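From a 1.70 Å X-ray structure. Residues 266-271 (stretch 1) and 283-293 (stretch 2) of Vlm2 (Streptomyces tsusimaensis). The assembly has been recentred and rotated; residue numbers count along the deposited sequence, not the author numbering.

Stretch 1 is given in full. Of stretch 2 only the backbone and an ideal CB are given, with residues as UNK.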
ATOM      1  N   PHE A 266     -11.546   7.303  13.061  1.00 23.34           N
ATOM      2  CA  PHE A 266     -12.111   6.614  11.909  1.00 22.43           C
ATOM      3  C   PHE A 266     -12.764   7.631  10.987  1.00 24.72           C
ATOM      4  O   PHE A 266     -13.532   8.484  11.447  1.00 26.23           O
ATOM      5  CB  PHE A 266     -13.131   5.554  12.350  1.00 21.96           C
ATOM      6  CG  PHE A 266     -12.525   4.445  13.151  1.00 19.35           C
ATOM      7  CD1 PHE A 266     -12.407   4.534  14.531  1.00 24.10           C
ATOM      8  CD2 PHE A 266     -12.010   3.326  12.518  1.00 23.73           C
ATOM      9  CE1 PHE A 266     -11.820   3.506  15.264  1.00 25.11           C
ATOM     10  CE2 PHE A 266     -11.428   2.310  13.247  1.00 22.61           C
ATOM     11  CZ  PHE A 266     -11.324   2.402  14.616  1.00 24.93           C
ATOM     12  N   VAL A 267     -12.480   7.520   9.694  1.00 21.42           N
ATOM     13  CA  VAL A 267     -12.997   8.438   8.680  1.00 23.67           C
ATOM     14  C   VAL A 267     -13.591   7.625   7.534  1.00 22.96           C
ATOM     15  O   VAL A 267     -12.898   6.812   6.913  1.00 23.27           O
ATOM     16  CB  VAL A 267     -11.894   9.370   8.147  1.00 24.89           C
ATOM     17  CG1 VAL A 267     -12.443  10.312   7.075  1.00 26.53           C
ATOM     18  CG2 VAL A 267     -11.278  10.168   9.282  1.00 30.71           C
ATOM     19  N   ASP A 268     -14.865   7.854   7.235  1.00 25.24           N
ATOM     20  CA  ASP A 268     -15.494   7.155   6.122  1.00 25.96           C
ATOM     21  C   ASP A 268     -15.025   7.783   4.807  1.00 26.95           C
ATOM     22  O   ASP A 268     -14.937   9.015   4.696  1.00 29.85           O
ATOM     23  CB  ASP A 268     -17.021   7.242   6.217  1.00 29.58           C
ATOM     24  CG  ASP A 268     -17.616   6.404   7.355  1.00 38.24           C
ATOM     25  OD1 ASP A 268     -16.915   5.642   8.032  1.00 35.01           O
ATOM     26  OD2 ASP A 268     -18.833   6.496   7.552  1.00 42.34           O
ATOM     27  N   ILE A 269     -14.749   6.942   3.812  1.00 24.23           N
ATOM     28  CA  ILE A 269     -14.345   7.417   2.485  1.00 25.50           C
ATOM     29  C   ILE A 269     -15.207   6.744   1.425  1.00 28.83           C
ATOM     30  O   ILE A 269     -15.753   5.650   1.641  1.00 27.08           O
ATOM     31  CB  ILE A 269     -12.847   7.156   2.212  1.00 24.17           C
ATOM     32  CG1 ILE A 269     -12.454   5.696   2.505  1.00 23.24           C
ATOM     33  CG2 ILE A 269     -11.992   8.091   3.061  1.00 25.76           C
ATOM     34  CD1 ILE A 269     -11.080   5.278   1.981  1.00 21.98           C
ATOM     35  N   PRO A 270     -15.316   7.354   0.243  1.00 28.98           N
ATOM     36  CA  PRO A 270     -16.103   6.755  -0.837  1.00 28.35           C
ATOM     37  C   PRO A 270     -15.344   5.653  -1.554  1.00 27.26           C
ATOM     38  O   PRO A 270     -14.141   5.456  -1.387  1.00 30.03           O
ATOM     39  CB  PRO A 270     -16.356   7.939  -1.785  1.00 34.77           C
ATOM     40  CG  PRO A 270     -15.134   8.766  -1.636  1.00 38.89           C
ATOM     41  CD  PRO A 270     -14.756   8.662  -0.153  1.00 32.26           C
ATOM     42  N   GLY A 271     -16.078   4.969  -2.422  1.00 31.12           N
ATOM     43  CA  GLY A 271     -15.516   3.888  -3.198  1.00 28.42           C
ATOM     44  C   GLY A 271     -15.649   2.558  -2.485  1.00 30.12           C
ATOM     45  O   GLY A 271     -16.341   2.420  -1.468  1.00 37.04           O
ATOM     46  N   UNK A 283      -9.790  11.167  -5.530  1.00 21.78           N
ATOM     47  CA  UNK A 283      -9.735  12.598  -5.257  1.00 21.40           C
ATOM     48  C   UNK A 283     -10.416  12.939  -3.938  1.00 23.82           C
ATOM     49  O   UNK A 283      -9.978  13.848  -3.221  1.00 24.20           O
ATOM     50  CB  UNK A 283     -10.385  13.381  -6.400  1.00 21.40           C
ATOM     51  N   UNK A 284     -11.514  12.247  -3.612  1.00 25.60           N
ATOM     52  CA  UNK A 284     -12.193  12.509  -2.350  1.00 27.73           C
ATOM     53  C   UNK A 284     -11.435  11.891  -1.182  1.00 23.21           C
ATOM     54  O   UNK A 284     -11.394  12.473  -0.086  1.00 24.86           O
ATOM     55  CB  UNK A 284     -13.625  11.971  -2.394  1.00 27.73           C
ATOM     56  N   UNK A 285     -10.836  10.717  -1.394  1.00 21.76           N
ATOM     57  CA  UNK A 285      -9.954  10.135  -0.390  1.00 21.11           C
ATOM     58  C   UNK A 285      -8.831  11.106  -0.058  1.00 23.68           C
ATOM     59  O   UNK A 285      -8.529  11.360   1.113  1.00 21.60           O
ATOM     60  CB  UNK A 285      -9.383   8.801  -0.876  1.00 21.11           C
ATOM     61  N   UNK A 286      -8.206  11.675  -1.093  1.00 22.05           N
ATOM     62  CA  UNK A 286      -7.128  12.640  -0.894  1.00 20.99           C
ATOM     63  C   UNK A 286      -7.606  13.862  -0.119  1.00 21.22           C
ATOM     64  O   UNK A 286      -6.908  14.345   0.780  1.00 21.37           O
ATOM     65  CB  UNK A 286      -6.549  13.072  -2.243  1.00 20.99           C
ATOM     66  N   UNK A 287      -8.785  14.396  -0.469  1.00 21.10           N
ATOM     67  CA  UNK A 287      -9.327  15.555   0.231  1.00 22.98           C
ATOM     68  C   UNK A 287      -9.497  15.263   1.714  1.00 23.31           C
ATOM     69  O   UNK A 287      -9.232  16.125   2.562  1.00 23.82           O
ATOM     70  CB  UNK A 287     -10.666  15.973  -0.381  1.00 22.98           C
ATOM     71  N   UNK A 288      -9.939  14.045   2.046  1.00 22.40           N
ATOM     72  CA  UNK A 288     -10.150  13.674   3.441  1.00 24.96           C
ATOM     73  C   UNK A 288      -8.832  13.443   4.176  1.00 23.82           C
ATOM     74  O   UNK A 288      -8.712  13.800   5.361  1.00 22.48           O
ATOM     75  CB  UNK A 288     -11.018  12.417   3.523  1.00 24.96           C
ATOM     76  N   UNK A 289      -7.838  12.835   3.519  1.00 20.53           N
ATOM     77  CA  UNK A 289      -6.510  12.751   4.136  1.00 20.60           C
ATOM     78  C   UNK A 289      -5.948  14.141   4.377  1.00 21.26           C
ATOM     79  O   UNK A 289      -5.357  14.415   5.432  1.00 21.56           O
ATOM     80  CB  UNK A 289      -5.554  11.941   3.258  1.00 20.60           C
ATOM     81  N   UNK A 290      -6.113  15.033   3.402  1.00 21.65           N
ATOM     82  CA  UNK A 290      -5.662  16.406   3.584  1.00 21.81           C
ATOM     83  C   UNK A 290      -6.331  17.031   4.797  1.00 24.42           C
ATOM     84  O   UNK A 290      -5.676  17.675   5.627  1.00 24.27           O
ATOM     85  CB  UNK A 290      -5.948  17.238   2.332  1.00 21.81           C
ATOM     86  N   UNK A 291      -7.650  16.866   4.904  1.00 24.24           N
ATOM     87  CA  UNK A 291      -8.401  17.526   5.969  1.00 25.67           C
ATOM     88  C   UNK A 291      -8.026  16.982   7.337  1.00 25.52           C
ATOM     89  O   UNK A 291      -7.887  17.752   8.299  1.00 26.63           O
ATOM     90  CB  UNK A 291      -9.905  17.362   5.739  1.00 25.67           C
ATOM     91  N   UNK A 292      -7.907  15.658   7.454  1.00 22.79           N
ATOM     92  CA  UNK A 292      -7.706  15.024   8.745  1.00 23.67           C
ATOM     93  C   UNK A 292      -6.249  14.925   9.156  1.00 26.36           C
ATOM     94  O   UNK A 292      -5.966  14.938  10.363  1.00 24.76           O
ATOM     95  CB  UNK A 292      -8.322  13.624   8.729  1.00 23.67           C
ATOM     96  N   UNK A 293      -5.325  14.839   8.200  1.00 21.23           N
ATOM     97  CA  UNK A 293      -3.925  14.567   8.495  1.00 20.90           C
ATOM     98  C   UNK A 293      -2.948  15.570   7.920  1.00 22.26           C
ATOM     99  O   UNK A 293      -1.807  15.617   8.389  1.00 20.85           O
ATOM    100  CB  UNK A 293      -3.561  13.174   7.978  1.00 20.90           C
TER

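Stretch 2 is a helix running nearly antiparallel to strand 266-268, their directions 150° apart, and stretch 1 offers it an almost wholly apolar surface: Val267, Ile269 and Pro270. At position 283 the CB finds nothing of stretch 1 within 5.5 Å, so this contact leaves the choice open; the residue is Ser283, its chi1 in p.

Position 284 points toward stretch 1, and its ideal CB lies 3.6 Å from Pro270 CG. A branch directed at the ring would be cramped, whereas a longer chain could run along it, whether aliphatic or with a polar end. Glu284 does this with chi1 and chi2 both t, bringing its CD to 3.6 Å from Pro270 CG. The contact is packing alone, with no hydrogen bond.

Position 285 points sideways, its ideal CB 4.8 Å from Ile269 CG2 and 5.4 Å from Pro270 CD. A medium apolar group such as valine, isoleucine or leucine would suit. The residue is Val285; its CG2 lies 4.0 Å from Ile269 CD1 and 4.4 Å from Pro270 CD. The same methyl sits near the carbonyl of Pro270, which finds no hydrogen-bond partner in the model.

Positions 286 and 287 are out of reach and could be small, polar or long as far as stretch 1 is concerned. They are Ala286 and Gln287.

Position 288 points toward stretch 1 between two hydrophobic side chains, its ideal CB 4.4 Å from Val267 CG1 and 4.5 Å from Ile269 CG2. Leucine, isoleucine or methionine could fill the space. Leu288, in the m, t rotamer, spreads its fork across it: CD2 lies 4.3 Å from Val267 CG1, while CD1 lies 3.7 Å from Ile269 CG2, 4.4 Å from Pro270 CD and 3.5 Å from Asp268 O.

Position 289 points sideways with nothing close, so stretch 1 sets little rule; Leu289 brings its end nearer without making contact. Positions 290 and 291 are out of reach, leaving polar or apolar chains equally possible. They hold Asp290, whose carboxylate is hydrogen-bonded elsewhere in the structure, and Arg291, extended through chi2.

Position 292 points toward stretch 1, its ideal CB 4.6 Å from Val267 CG2. An aliphatic chain or a flat ring could cover that valine. His292 lays a ring face against it: Val267 CG2 stands 3.6 Å from the ring centroid, only 4° off the normal, a CH-pi contact, and Val267 CG1 reaches NE2 at 3.7 Å.

Position 293 is out of reach and unconstrained here; it is Cys293.

Stretch 2 (283-293) SEVAQLLDRHC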
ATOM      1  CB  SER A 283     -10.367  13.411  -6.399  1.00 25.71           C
ATOM      2  OG  SER A 283     -11.750  13.141  -6.538  1.00 28.99           O
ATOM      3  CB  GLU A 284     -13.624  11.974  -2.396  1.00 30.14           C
ATOM      4  CG  GLU A 284     -14.494  12.527  -1.279  1.00 56.02           C
ATOM      5  CD  GLU A 284     -15.976  12.271  -1.507  1.00 76.80           C
ATOM      6  OE1 GLU A 284     -16.377  12.060  -2.677  1.00 84.63           O
ATOM      7  OE2 GLU A 284     -16.735  12.279  -0.514  1.00 80.17           O
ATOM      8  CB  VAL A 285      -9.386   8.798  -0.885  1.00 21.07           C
ATOM      9  CG1 VAL A 285      -8.368   8.246   0.096  1.00 20.04           C
ATOM     10  CG2 VAL A 285     -10.513   7.800  -1.128  1.00 21.16           C
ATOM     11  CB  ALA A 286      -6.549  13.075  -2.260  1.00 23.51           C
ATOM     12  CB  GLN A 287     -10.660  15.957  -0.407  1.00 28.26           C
ATOM     13  CG  GLN A 287     -11.405  17.068   0.279  1.00 47.40           C
ATOM     14  CD  GLN A 287     -12.594  17.552  -0.556  1.00 72.20           C
ATOM     15  OE1 GLN A 287     -12.453  17.849  -1.753  1.00 58.04           O
ATOM     16  NE2 GLN A 287     -13.772  17.616   0.067  1.00 75.15           N
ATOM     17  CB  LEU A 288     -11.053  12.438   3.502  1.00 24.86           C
ATOM     18  CG  LEU A 288     -12.508  12.772   3.168  1.00 31.24           C
ATOM     19  CD1 LEU A 288     -13.322  11.536   2.824  1.00 31.71           C
ATOM     20  CD2 LEU A 288     -13.146  13.507   4.317  1.00 34.14           C
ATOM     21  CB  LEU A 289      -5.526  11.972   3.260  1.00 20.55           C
ATOM     22  CG  LEU A 289      -5.220  10.532   3.593  1.00 24.88           C
ATOM     23  CD1 LEU A 289      -6.476   9.712   3.392  1.00 30.51           C
ATOM     24  CD2 LEU A 289      -4.085  10.016   2.699  1.00 26.83           C
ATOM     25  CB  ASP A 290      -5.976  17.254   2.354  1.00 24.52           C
ATOM     26  CG  ASP A 290      -5.020  17.042   1.198  1.00 25.21           C
ATOM     27  OD1 ASP A 290      -3.916  16.504   1.374  1.00 24.71           O
ATOM     28  OD2 ASP A 290      -5.396  17.473   0.068  1.00 23.88           O
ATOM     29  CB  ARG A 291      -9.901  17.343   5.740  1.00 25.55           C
ATOM     30  CG  ARG A 291     -10.782  17.935   6.844  1.00 42.81           C
ATOM     31  CD  ARG A 291     -12.266  17.644   6.581  1.00 62.72           C
ATOM     32  NE  ARG A 291     -12.616  17.840   5.172  1.00 74.39           N
ATOM     33  CZ  ARG A 291     -13.733  17.392   4.603  1.00 82.41           C
ATOM     34  NH1 ARG A 291     -14.629  16.721   5.321  1.00 85.13           N
ATOM     35  NH2 ARG A 291     -13.950  17.612   3.312  1.00 80.77           N
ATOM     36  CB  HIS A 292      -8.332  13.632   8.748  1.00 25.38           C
ATOM     37  CG  HIS A 292      -9.819  13.664   8.788  1.00 31.30           C
ATOM     38  ND1 HIS A 292     -10.529  13.749   9.968  1.00 32.90           N
ATOM     39  CD2 HIS A 292     -10.735  13.635   7.795  1.00 29.84           C
ATOM     40  CE1 HIS A 292     -11.821  13.769   9.696  1.00 38.61           C
ATOM     41  NE2 HIS A 292     -11.975  13.702   8.387  1.00 33.66           N
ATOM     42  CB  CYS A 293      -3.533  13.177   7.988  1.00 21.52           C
ATOM     43  SG  CYS A 293      -4.435  11.852   8.839  1.00 22.56           S
TER
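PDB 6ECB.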